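Local coordinates for DUF5638 domain-containing protein (Legionella pneumophila subsp. pneumophila, PDB 5L1A) that is of unknown function but belongs to the DUF5638 family and is probably a membrane protein, its N-terminal part being the portion present here, at residues I70-Q75 against F87-D92; Q16-Q21 against E64-F69; L36-Q41 against I103-K108. One frame throughout, in Å; residues are numbered along the deposited sequence.

Contact 1 (I70-Q75 against F87-D92). With I3C (5-amino-2,4,6-triiodobenzene-1,3-dicarboxylic acid), chain B; I3C (5-amino-2,4,6-triiodobenzene-1,3-dicarboxylic acid), chain D.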
loop_
_atom_site.group_PDB
_atom_site.type_symbol
_atom_site.label_atom_id
_atom_site.label_comp_id
_atom_site.label_asym_id
_atom_site.label_seq_id
_atom_site.Cartn_x
_atom_site.Cartn_y
_atom_site.Cartn_z
ATOM N N ILE A 70 2.229 4.232 -1.976
ATOM C CA ILE A 70 1.414 5.209 -2.692
ATOM C C ILE A 70 2.293 6.110 -3.551
ATOM O O ILE A 70 1.963 6.406 -4.706
ATOM C CB ILE A 70 0.564 6.024 -1.700
ATOM C CG1 ILE A 70 -0.494 5.132 -1.056
ATOM C CG2 ILE A 70 -0.087 7.210 -2.390
ATOM C CD1 ILE A 70 -1.371 4.437 -2.058
ATOM N N SER A 71 3.429 6.554 -3.004
ATOM C CA SER A 71 4.349 7.384 -3.775
ATOM C C SER A 71 4.855 6.651 -5.009
ATOM O O SER A 71 4.984 7.248 -6.084
ATOM C CB SER A 71 5.523 7.825 -2.903
ATOM O OG SER A 71 5.094 8.717 -1.892
ATOM N N LEU A 72 5.142 5.355 -4.876
ATOM C CA LEU A 72 5.632 4.588 -6.016
ATOM C C LEU A 72 4.554 4.423 -7.080
ATOM O O LEU A 72 4.845 4.491 -8.280
ATOM C CB LEU A 72 6.145 3.226 -5.548
ATOM C CG LEU A 72 7.359 3.272 -4.618
ATOM C CD1 LEU A 72 7.759 1.873 -4.185
ATOM C CD2 LEU A 72 8.523 3.982 -5.293
ATOM N N VAL A 73 3.303 4.212 -6.663
ATOM C CA VAL A 73 2.209 4.093 -7.626
ATOM C C VAL A 73 2.089 5.361 -8.459
ATOM O O VAL A 73 1.928 5.303 -9.683
ATOM C CB VAL A 73 0.886 3.768 -6.908
ATOM C CG1 VAL A 73 -0.257 3.735 -7.912
ATOM C CG2 VAL A 73 0.988 2.443 -6.180
ATOM N N SER A 74 2.165 6.529 -7.813
ATOM C CA SER A 74 2.053 7.781 -8.554
ATOM C C SER A 74 3.196 7.934 -9.550
ATOM O O SER A 74 2.987 8.390 -10.679
ATOM C CB SER A 74 2.009 8.968 -7.589
ATOM O OG SER A 74 3.200 9.076 -6.833
ATOM N N GLN A 75 4.409 7.537 -9.159
ATOM C CA GLN A 75 5.547 7.649 -10.066
ATOM C C GLN A 75 5.407 6.703 -11.254
ATOM O O GLN A 75 5.806 7.045 -12.375
ATOM C CB GLN A 75 6.847 7.372 -9.318
ATOM C CG GLN A 75 7.132 8.333 -8.190
ATOM C CD GLN A 75 8.325 7.907 -7.363
ATOM O OE1 GLN A 75 9.348 7.482 -7.899
ATOM N NE2 GLN A 75 8.194 8.004 -6.047
ATOM N N PHE A 87 9.466 -1.721 -8.119
ATOM C CA PHE A 87 9.562 -2.955 -7.350
ATOM C C PHE A 87 10.929 -3.109 -6.698
ATOM O O PHE A 87 11.017 -3.617 -5.576
ATOM C CB PHE A 87 9.257 -4.163 -8.239
ATOM C CG PHE A 87 9.283 -5.473 -7.503
ATOM C CD1 PHE A 87 8.407 -5.711 -6.450
ATOM C CD2 PHE A 87 10.184 -6.466 -7.857
ATOM C CE1 PHE A 87 8.427 -6.913 -5.768
ATOM C CE2 PHE A 87 10.210 -7.671 -7.179
ATOM C CZ PHE A 87 9.333 -7.894 -6.133
ATOM N N GLU A 88 11.996 -2.685 -7.381
ATOM C CA GLU A 88 13.326 -2.694 -6.777
ATOM C C GLU A 88 13.365 -1.901 -5.477
ATOM O O GLU A 88 14.137 -2.229 -4.570
ATOM C CB GLU A 88 14.351 -2.109 -7.748
ATOM C CG GLU A 88 14.940 -3.073 -8.755
ATOM C CD GLU A 88 16.030 -2.413 -9.576
ATOM O OE1 GLU A 88 16.106 -1.166 -9.552
ATOM O OE2 GLU A 88 16.813 -3.132 -10.232
ATOM N N THR A 89 12.546 -0.851 -5.374
ATOM C CA THR A 89 12.613 0.047 -4.228
ATOM C C THR A 89 12.185 -0.634 -2.934
ATOM O O THR A 89 12.666 -0.263 -1.858
ATOM C CB THR A 89 11.741 1.279 -4.478
ATOM O OG1 THR A 89 12.046 1.828 -5.764
ATOM C CG2 THR A 89 12.000 2.333 -3.424
ATOM N N ILE A 90 11.294 -1.625 -3.005
ATOM C CA ILE A 90 10.682 -2.189 -1.806
ATOM C C ILE A 90 10.839 -3.697 -1.703
ATOM O O ILE A 90 10.365 -4.284 -0.728
ATOM C CB ILE A 90 9.191 -1.798 -1.701
ATOM C CG1 ILE A 90 8.460 -2.017 -3.029
ATOM C CG2 ILE A 90 9.055 -0.345 -1.264
ATOM C CD1 ILE A 90 7.991 -3.438 -3.266
ATOM N N LYS A 91 11.492 -4.352 -2.664
ATOM C CA LYS A 91 11.540 -5.811 -2.640
ATOM C C LYS A 91 12.363 -6.340 -1.468
ATOM O O LYS A 91 12.021 -7.383 -0.900
ATOM C CB LYS A 91 12.083 -6.348 -3.967
ATOM C CG LYS A 91 13.500 -5.911 -4.300
ATOM C CD LYS A 91 13.984 -6.546 -5.595
ATOM C CE LYS A 91 15.431 -6.179 -5.879
ATOM N NZ LYS A 91 15.880 -6.680 -7.209
ATOM N N ASP A 92 13.433 -5.640 -1.083
ATOM C CA ASP A 92 14.293 -6.129 -0.007
ATOM C C ASP A 92 13.664 -5.943 1.367
ATOM O O ASP A 92 13.970 -6.704 2.290
ATOM C CB ASP A 92 15.651 -5.424 -0.038
ATOM C CG ASP A 92 16.395 -5.634 -1.344
ATOM O OD1 ASP A 92 16.044 -6.565 -2.101
ATOM O OD2 ASP A 92 17.346 -4.867 -1.609
HETATM I I3 I3C B . 14.062 1.099 6.506
HETATM I I2 I3C B . 11.403 1.429 0.980
HETATM I I1 I3C B . 8.734 -1.814 5.454
HETATM O O8 I3C B . 10.877 -0.068 8.007
HETATM O O9 I3C B . 11.921 -1.880 7.350
HETATM C C10 I3C B . 9.171 -0.490 2.484
HETATM N N13 I3C B . 13.526 1.883 3.379
HETATM C C1 I3C B . 11.402 -0.258 5.709
HETATM C C6 I3C B . 12.507 0.597 5.220
HETATM C C5 I3C B . 12.518 1.100 3.830
HETATM C C4 I3C B . 11.405 0.733 2.934
HETATM C C3 I3C B . 10.294 -0.121 3.403
HETATM C C2 I3C B . 10.299 -0.612 4.793
HETATM C C7 I3C B . 11.401 -0.768 7.115
HETATM O O11 I3C B . 8.217 0.305 2.354
HETATM O O12 I3C B . 9.225 -1.583 1.873
HETATM I I3 I3C D . 7.634 -10.535 -7.568
HETATM I I2 I3C D . 6.634 -16.153 -9.856
HETATM I I1 I3C D . 11.380 -15.104 -5.960
HETATM O O8 I3C D . 9.851 -12.033 -4.872
HETATM O O9 I3C D . 10.990 -11.358 -6.618
HETATM C C10 I3C D . 9.336 -16.829 -7.980
HETATM N N13 I3C D . 6.304 -12.986 -9.248
HETATM C C1 I3C D . 9.331 -13.023 -6.953
HETATM C C6 I3C D . 8.162 -12.538 -7.711
HETATM C C5 I3C D . 7.374 -13.454 -8.561
HETATM C C4 I3C D . 7.765 -14.880 -8.651
HETATM C C3 I3C D . 8.944 -15.383 -7.895
HETATM C C2 I3C D . 9.721 -14.446 -7.041
HETATM C C7 I3C D . 10.111 -12.076 -6.094
HETATM O O11 I3C D . 10.445 -17.132 -8.466
HETATM O O12 I3C D . 8.533 -17.693 -7.571
#
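Leu72 reaches across to helix 83-90 with one methyl group: CD1 lies 3.9 Å from CG2 of Ile90 and 4.0 Å from CB of Thr89. With CG beside its own backbone N (chi1 -64°) and CD1 anti to CA (chi2 178°), Leu72 sends this branch between the two residues, its side chain running antiparallel to that of Ile90, while its other methyl, CD2, faces the Thr89 hydroxyl. No hydrogen bond joins the two segments, so dispersion does the work, over a small area. The backbones stay well apart, the nearest alpha carbons being CA of Leu72 and CA of Thr89 at 8.5 Å. The contact packs helix 56-77 against the short helix that follows it in this all-helical domain. Ile90 also lines a bound amino-triiodo-isophthalic acid, I3C (chain B): its CG2 is 3.4 Å from carboxylate O12 and 3.7 Å from iodine I2, and the carbonyl oxygen of Thr89 lies 3.5 Å from that same iodine. Phe87 turns its CB away from Leu72 and meets a second I3C (chain D), with CZ 3.5 Å from I3 and O9 at the ring edge, in plane; CB of Lys91 sits over one ring face. Farther out, Thr89 OG1 is hydrogen-bonded to the carbonyl of Lys85, and helix 97-110 backs both sides, Phe107 touching Leu72 and Ile103 touching Ile90.

Contact 2 (Q16-Q21 against E64-F69). With I3C (5-amino-2,4,6-triiodobenzene-1,3-dicarboxylic acid), chain B; I3C (5-amino-2,4,6-triiodobenzene-1,3-dicarboxylic acid), chain E.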
loop_
_atom_site.group_PDB
_atom_site.type_symbol
_atom_site.label_atom_id
_atom_site.label_comp_id
_atom_site.label_asym_id
_atom_site.label_seq_id
_atom_site.Cartn_x
_atom_site.Cartn_y
_atom_site.Cartn_z
ATOM N N GLN A 16 -6.415 6.013 5.873
ATOM C CA GLN A 16 -7.534 6.374 5.011
ATOM C C GLN A 16 -7.114 7.336 3.907
ATOM O O GLN A 16 -7.681 7.298 2.810
ATOM C CB GLN A 16 -8.662 6.976 5.849
ATOM C CG GLN A 16 -9.121 6.074 6.987
ATOM C CD GLN A 16 -10.174 6.720 7.864
ATOM O OE1 GLN A 16 -10.328 6.362 9.031
ATOM N NE2 GLN A 16 -10.910 7.675 7.304
ATOM N N ASN A 17 -6.137 8.207 4.174
ATOM C CA ASN A 17 -5.608 9.053 3.110
ATOM C C ASN A 17 -4.993 8.212 1.999
ATOM O O ASN A 17 -5.185 8.503 0.812
ATOM C CB ASN A 17 -4.576 10.030 3.670
ATOM C CG ASN A 17 -5.206 11.157 4.460
ATOM O OD1 ASN A 17 -6.414 11.381 4.384
ATOM N ND2 ASN A 17 -4.388 11.883 5.218
ATOM N N CYS A 18 -4.255 7.163 2.367
ATOM C CA CYS A 18 -3.691 6.263 1.369
ATOM C C CYS A 18 -4.788 5.573 0.566
ATOM O O CYS A 18 -4.702 5.486 -0.665
ATOM C CB CYS A 18 -2.794 5.228 2.045
ATOM S SG CYS A 18 -1.346 5.902 2.895
ATOM N N ASP A 19 -5.830 5.081 1.245
ATOM C CA ASP A 19 -6.937 4.434 0.542
ATOM C C ASP A 19 -7.661 5.415 -0.374
ATOM O O ASP A 19 -8.071 5.054 -1.483
ATOM C CB ASP A 19 -7.922 3.826 1.544
ATOM C CG ASP A 19 -7.355 2.620 2.273
ATOM O OD1 ASP A 19 -6.403 1.995 1.762
ATOM O OD2 ASP A 19 -7.872 2.291 3.360
ATOM N N THR A 20 -7.841 6.656 0.083
ATOM C CA THR A 20 -8.482 7.672 -0.746
ATOM C C THR A 20 -7.591 8.067 -1.913
ATOM O O THR A 20 -8.076 8.266 -3.033
ATOM C CB THR A 20 -8.820 8.899 0.102
ATOM O OG1 THR A 20 -9.654 8.504 1.195
ATOM C CG2 THR A 20 -9.535 9.959 -0.727
ATOM N N GLN A 21 -6.286 8.198 -1.667
ATOM C CA GLN A 21 -5.361 8.552 -2.735
ATOM C C GLN A 21 -5.326 7.486 -3.824
ATOM O O GLN A 21 -5.184 7.817 -5.007
ATOM C CB GLN A 21 -3.962 8.773 -2.164
ATOM C CG GLN A 21 -2.954 9.260 -3.180
ATOM C CD GLN A 21 -3.333 10.599 -3.765
ATOM O OE1 GLN A 21 -3.181 11.634 -3.120
ATOM N NE2 GLN A 21 -3.842 10.587 -4.991
ATOM N N GLU A 64 3.782 3.897 7.303
ATOM C CA GLU A 64 4.852 4.416 6.458
ATOM C C GLU A 64 5.048 3.555 5.216
ATOM O O GLU A 64 5.318 4.078 4.129
ATOM C CB GLU A 64 6.153 4.511 7.256
ATOM C CG GLU A 64 6.147 5.602 8.307
ATOM C CD GLU A 64 7.352 5.539 9.226
ATOM O OE1 GLU A 64 8.116 4.553 9.152
ATOM O OE2 GLU A 64 7.534 6.478 10.029
ATOM N N GLU A 65 4.922 2.234 5.358
ATOM C CA GLU A 65 5.104 1.352 4.210
ATOM C C GLU A 65 4.007 1.565 3.175
ATOM O O GLU A 65 4.273 1.554 1.969
ATOM C CB GLU A 65 5.139 -0.106 4.667
ATOM C CG GLU A 65 5.417 -1.098 3.553
ATOM C CD GLU A 65 4.951 -2.498 3.895
ATOM O OE1 GLU A 65 4.140 -2.634 4.834
ATOM O OE2 GLU A 65 5.391 -3.460 3.228
ATOM N N TYR A 66 2.770 1.757 3.633
ATOM C CA TYR A 66 1.669 2.064 2.726
ATOM C C TYR A 66 1.887 3.406 2.033
ATOM O O TYR A 66 1.579 3.560 0.844
ATOM C CB TYR A 66 0.356 2.065 3.511
ATOM C CG TYR A 66 -0.903 1.900 2.693
ATOM C CD1 TYR A 66 -0.856 1.672 1.323
ATOM C CD2 TYR A 66 -2.149 1.977 3.301
ATOM C CE1 TYR A 66 -2.022 1.523 0.584
ATOM C CE2 TYR A 66 -3.314 1.830 2.577
ATOM C CZ TYR A 66 -3.248 1.606 1.220
ATOM O OH TYR A 66 -4.415 1.463 0.505
ATOM N N GLU A 67 2.428 4.384 2.759
ATOM C CA GLU A 67 2.653 5.704 2.176
ATOM C C GLU A 67 3.731 5.666 1.100
ATOM O O GLU A 67 3.587 6.303 0.049
ATOM C CB GLU A 67 3.022 6.700 3.273
ATOM C CG GLU A 67 1.856 7.068 4.153
ATOM C CD GLU A 67 2.288 7.639 5.481
ATOM O OE1 GLU A 67 3.472 7.492 5.842
ATOM O OE2 GLU A 67 1.437 8.237 6.165
ATOM N N ASN A 68 4.821 4.936 1.346
ATOM C CA ASN A 68 5.851 4.783 0.323
ATOM C C ASN A 68 5.303 4.057 -0.899
ATOM O O ASN A 68 5.655 4.391 -2.036
ATOM C CB ASN A 68 7.060 4.035 0.889
ATOM C CG ASN A 68 7.792 4.826 1.956
ATOM O OD1 ASN A 68 7.877 6.052 1.891
ATOM N ND2 ASN A 68 8.327 4.122 2.948
ATOM N N PHE A 69 4.439 3.062 -0.683
ATOM C CA PHE A 69 3.811 2.376 -1.808
ATOM C C PHE A 69 2.969 3.339 -2.637
ATOM O O PHE A 69 2.984 3.279 -3.872
ATOM C CB PHE A 69 2.957 1.210 -1.304
ATOM C CG PHE A 69 2.046 0.624 -2.349
ATOM C CD1 PHE A 69 2.519 -0.304 -3.262
ATOM C CD2 PHE A 69 0.707 0.993 -2.411
ATOM C CE1 PHE A 69 1.677 -0.849 -4.224
ATOM C CE2 PHE A 69 -0.136 0.454 -3.370
ATOM C CZ PHE A 69 0.350 -0.470 -4.274
HETATM I I3 I3C B . 14.062 1.099 6.506
HETATM I I2 I3C B . 11.403 1.429 0.980
HETATM I I1 I3C B . 8.734 -1.814 5.454
HETATM O O8 I3C B . 10.877 -0.068 8.007
HETATM O O9 I3C B . 11.921 -1.880 7.350
HETATM C C10 I3C B . 9.171 -0.490 2.484
HETATM N N13 I3C B . 13.526 1.883 3.379
HETATM C C1 I3C B . 11.402 -0.258 5.709
HETATM C C6 I3C B . 12.507 0.597 5.220
HETATM C C5 I3C B . 12.518 1.100 3.830
HETATM C C4 I3C B . 11.405 0.733 2.934
HETATM C C3 I3C B . 10.294 -0.121 3.403
HETATM C C2 I3C B . 10.299 -0.612 4.793
HETATM C C7 I3C B . 11.401 -0.768 7.115
HETATM O O11 I3C B . 8.217 0.305 2.354
HETATM O O12 I3C B . 9.225 -1.583 1.873
HETATM I I3 I3C E . 5.844 -3.363 7.392
HETATM I I2 I3C E . 1.813 -8.077 6.423
HETATM I I1 I3C E . 7.343 -9.130 8.875
HETATM O O8 I3C E . 7.788 -5.614 9.718
HETATM O O9 I3C E . 8.574 -5.780 7.686
HETATM C C10 I3C E . 4.277 -9.730 7.686
HETATM N N13 I3C E . 3.075 -4.993 6.484
HETATM C C1 I3C E . 6.294 -6.350 8.025
HETATM C C6 I3C E . 5.310 -5.384 7.472
HETATM C C5 I3C E . 3.980 -5.866 6.991
HETATM C C4 I3C E . 3.649 -7.316 7.070
HETATM C C3 I3C E . 4.633 -8.274 7.625
HETATM C C2 I3C E . 5.952 -7.790 8.097
HETATM C C7 I3C E . 7.636 -5.882 8.507
HETATM O O11 I3C E . 4.469 -10.433 6.670
HETATM O O12 I3C E . 3.795 -10.202 8.737
#
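The Asp19 carboxylate is held at both oxygens: the Tyr66 hydroxyl donates a hydrogen bond to OD1, and ND2 of Asn47 on helix 33-51 is hydrogen-bonded to OD2. The separation of 2.4 Å between Tyr66 OH and Asp19 OD1 is very short, and its exact value is doubtful. OD1 lies at the edge of the ring, in its plane, and is also 3.2 Å from Tyr66 CE2. The carboxylate itself is turned 61° against the ring, and the two side chains are roughly perpendicular. Tyr66 gets its hydroxyl there because its CG is anti to the backbone N (chi1 -160°), which carries the ring toward helix 8-25. One face of that ring is taken by Cys18: its CB lies 3.5 Å from the ring centroid as a CH-pi contact, with SG farther off at 4.3 Å from the centroid, a sulfur-aromatic contact over the same face. Cys18 SG also meets Glu67, 3.6 Å from its CG. These are helices 8-25 and 56-77 running nearly parallel in the helical domain, their local axes 22° apart and 9.8 Å distant at closest approach. Tyr46 of helix 33-51 stacks with the Tyr66 ring, making the tyrosine a meeting point of three helices. Glu67 is extended beyond CG, and its OE2 forms a salt bridge with Arg14, one turn before Cys18 on helix 8-25. Away from helix 8-25, Glu65 contacts two bound I3C molecules: its OE1 accepts from amino N13 of one (chain E) at 3.1 Å, while its CG lies 3.4 Å from carboxylate O11 of the other (chain B).

Contact 3 (L36-Q41 against I103-K108)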
loop_
_atom_site.group_PDB
_atom_site.type_symbol
_atom_site.label_atom_id
_atom_site.label_comp_id
_atom_site.label_asym_id
_atom_site.label_seq_id
_atom_site.Cartn_x
_atom_site.Cartn_y
_atom_site.Cartn_z
ATOM N N LEU A 36 -9.868 -3.948 -10.379
ATOM C CA LEU A 36 -10.508 -3.612 -9.112
ATOM C C LEU A 36 -10.297 -4.700 -8.068
ATOM O O LEU A 36 -10.272 -4.408 -6.868
ATOM C CB LEU A 36 -12.001 -3.356 -9.325
ATOM C CG LEU A 36 -12.381 -2.098 -10.109
ATOM C CD1 LEU A 36 -13.895 -1.957 -10.194
ATOM C CD2 LEU A 36 -11.760 -0.857 -9.481
ATOM N N GLN A 37 -10.151 -5.957 -8.495
ATOM C CA GLN A 37 -9.829 -7.011 -7.538
ATOM C C GLN A 37 -8.389 -6.893 -7.059
ATOM O O GLN A 37 -8.096 -7.143 -5.884
ATOM C CB GLN A 37 -10.082 -8.386 -8.152
ATOM C CG GLN A 37 -11.537 -8.663 -8.462
ATOM C CD GLN A 37 -12.413 -8.698 -7.222
ATOM O OE1 GLN A 37 -12.014 -9.211 -6.175
ATOM N NE2 GLN A 37 -13.617 -8.149 -7.336
ATOM N N GLN A 38 -7.477 -6.511 -7.954
ATOM C CA GLN A 38 -6.093 -6.294 -7.546
ATOM C C GLN A 38 -5.968 -5.048 -6.680
ATOM O O GLN A 38 -5.207 -5.034 -5.705
ATOM C CB GLN A 38 -5.196 -6.197 -8.780
ATOM C CG GLN A 38 -5.199 -7.461 -9.626
ATOM C CD GLN A 38 -4.479 -7.283 -10.947
ATOM O OE1 GLN A 38 -4.421 -6.182 -11.493
ATOM N NE2 GLN A 38 -3.923 -8.371 -11.470
ATOM N N LEU A 39 -6.719 -3.994 -7.017
ATOM C CA LEU A 39 -6.734 -2.793 -6.191
ATOM C C LEU A 39 -7.260 -3.095 -4.792
ATOM O O LEU A 39 -6.675 -2.660 -3.792
ATOM C CB LEU A 39 -7.579 -1.711 -6.863
ATOM C CG LEU A 39 -7.780 -0.422 -6.065
ATOM C CD1 LEU A 39 -6.447 0.264 -5.821
ATOM C CD2 LEU A 39 -8.743 0.506 -6.780
ATOM N N ASN A 40 -8.366 -3.841 -4.702
ATOM C CA ASN A 40 -8.912 -4.207 -3.399
ATOM C C ASN A 40 -7.975 -5.130 -2.636
ATOM O O ASN A 40 -7.933 -5.083 -1.403
ATOM C CB ASN A 40 -10.279 -4.872 -3.562
ATOM C CG ASN A 40 -11.381 -3.874 -3.834
ATOM O OD1 ASN A 40 -11.958 -3.305 -2.908
ATOM N ND2 ASN A 40 -11.686 -3.660 -5.108
ATOM N N GLN A 41 -7.235 -5.983 -3.345
ATOM C CA GLN A 41 -6.262 -6.845 -2.685
ATOM C C GLN A 41 -5.153 -6.024 -2.039
ATOM O O GLN A 41 -4.729 -6.312 -0.912
ATOM C CB GLN A 41 -5.692 -7.839 -3.699
ATOM C CG GLN A 41 -4.746 -8.888 -3.141
ATOM C CD GLN A 41 -4.303 -9.884 -4.205
ATOM O OE1 GLN A 41 -3.924 -9.502 -5.314
ATOM N NE2 GLN A 41 -4.361 -11.166 -3.874
ATOM N N ILE A 103 2.439 -6.836 -5.152
ATOM C CA ILE A 103 2.931 -5.468 -5.281
ATOM C C ILE A 103 3.641 -5.273 -6.614
ATOM O O ILE A 103 3.486 -4.233 -7.266
ATOM C CB ILE A 103 3.843 -5.115 -4.093
ATOM C CG1 ILE A 103 3.023 -4.999 -2.806
ATOM C CG2 ILE A 103 4.587 -3.821 -4.358
ATOM C CD1 ILE A 103 3.866 -4.831 -1.558
ATOM N N ALA A 104 4.428 -6.260 -7.045
ATOM C CA ALA A 104 5.073 -6.164 -8.350
ATOM C C ALA A 104 4.048 -6.188 -9.474
ATOM O O ALA A 104 4.169 -5.436 -10.448
ATOM C CB ALA A 104 6.084 -7.296 -8.526
ATOM N N ASN A 105 3.031 -7.044 -9.358
ATOM C CA ASN A 105 1.983 -7.085 -10.373
ATOM C C ASN A 105 1.226 -5.764 -10.439
ATOM O O ASN A 105 0.883 -5.293 -11.529
ATOM C CB ASN A 105 1.023 -8.244 -10.093
ATOM C CG ASN A 105 -0.175 -8.247 -11.028
ATOM O OD1 ASN A 105 -1.210 -7.647 -10.733
ATOM N ND2 ASN A 105 -0.043 -8.931 -12.160
ATOM N N PHE A 106 0.964 -5.143 -9.286
ATOM C CA PHE A 106 0.225 -3.884 -9.302
ATOM C C PHE A 106 1.038 -2.761 -9.939
ATOM O O PHE A 106 0.470 -1.892 -10.609
ATOM C CB PHE A 106 -0.211 -3.496 -7.889
ATOM C CG PHE A 106 -1.231 -2.384 -7.850
ATOM C CD1 PHE A 106 -2.575 -2.649 -8.077
ATOM C CD2 PHE A 106 -0.845 -1.078 -7.587
ATOM C CE1 PHE A 106 -3.514 -1.631 -8.044
ATOM C CE2 PHE A 106 -1.778 -0.051 -7.552
ATOM C CZ PHE A 106 -3.115 -0.328 -7.781
ATOM N N PHE A 107 2.361 -2.769 -9.763
ATOM C CA PHE A 107 3.193 -1.769 -10.427
ATOM C C PHE A 107 3.150 -1.925 -11.941
ATOM O O PHE A 107 3.008 -0.935 -12.669
ATOM C CB PHE A 107 4.634 -1.859 -9.928
ATOM C CG PHE A 107 4.825 -1.295 -8.561
ATOM C CD1 PHE A 107 4.041 -0.243 -8.126
ATOM C CD2 PHE A 107 5.779 -1.816 -7.706
ATOM C CE1 PHE A 107 4.206 0.286 -6.861
ATOM C CE2 PHE A 107 5.952 -1.292 -6.438
ATOM C CZ PHE A 107 5.165 -0.239 -6.014
ATOM N N LYS A 108 3.270 -3.159 -12.432
ATOM C CA LYS A 108 3.218 -3.387 -13.869
ATOM C C LYS A 108 1.854 -3.050 -14.457
ATOM O O LYS A 108 1.770 -2.702 -15.639
ATOM C CB LYS A 108 3.586 -4.836 -14.179
ATOM C CG LYS A 108 4.910 -5.270 -13.565
ATOM C CD LYS A 108 5.445 -6.535 -14.208
ATOM C CE LYS A 108 6.096 -6.236 -15.550
ATOM N NZ LYS A 108 7.332 -5.414 -15.394
#
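Helices 33-51 and 97-110 pass each other with local axes 10.5 Å apart at closest approach and their N-to-C directions 133° apart, and the nearest alpha carbons are those of Gln38 and Phe106, 7.0 Å from each other. Phe106 is the main apolar piece. Its CG stands anti to the backbone N (chi1 -167°), and although its CB does not point straight across, the far end of the ring comes up to helix 33-51. There CE1 lies 3.9 Å from CA of Leu39, so the ring touches backbone as well as side chain, and CZ lies 3.9 Å from CD1 of Leu39. The leucine and the ring meet at a slant, and the carbonyl oxygen of Gln38 is a looser neighbour, 4.3 Å from CD1 of Phe106. Ile42, a turn further along helix 33-51, and Val73 of helix 56-77 also touch Phe106, which therefore reaches into the core of the helical bundle shared by these three helices. Beside this apolar patch, nearer the solvent, two amides come together. Gln38, extended beyond CG, brings NE2 to 2.9 Å from OD1 of Asn105; its carbon CD is 3.3 Å from that oxygen. One side chain lies crosswise to the other with amide planes 76° apart, and the N-H directions do not suit a hydrogen bond despite the short separation. Gln38 also packs on Val109, and Asn105 lies near the ligand pocket to which its neighbour Ala104 belongs. The apolar pair and the crossed amides thus share the interface, but the short NE2 to OD1 approach brings no directed bond: neither amide is fixed by the other, and any polar gain is probably small.

In the fold
From the N terminus, helix 8-25 supplies the first half of contact 2, whose loop closes on helix 56-77 after the chain has run through helix 33-51. Contact 3 starts on that intervening helix and closes only on helix 97-110, so contacts 2 and 3 cross. Contact 1, which joins helix 56-77 to helix 83-90, opens after contact 2 has closed and falls wholly within the span of contact 3. Helix 56-77 serves both contacts 1 and 2. Phe69 of the contact 2 segment packs on Phe106 and Phe107, and Phe87 and Ile90 of contact 1 pack on Ala104 and Ile103, linking all five helices.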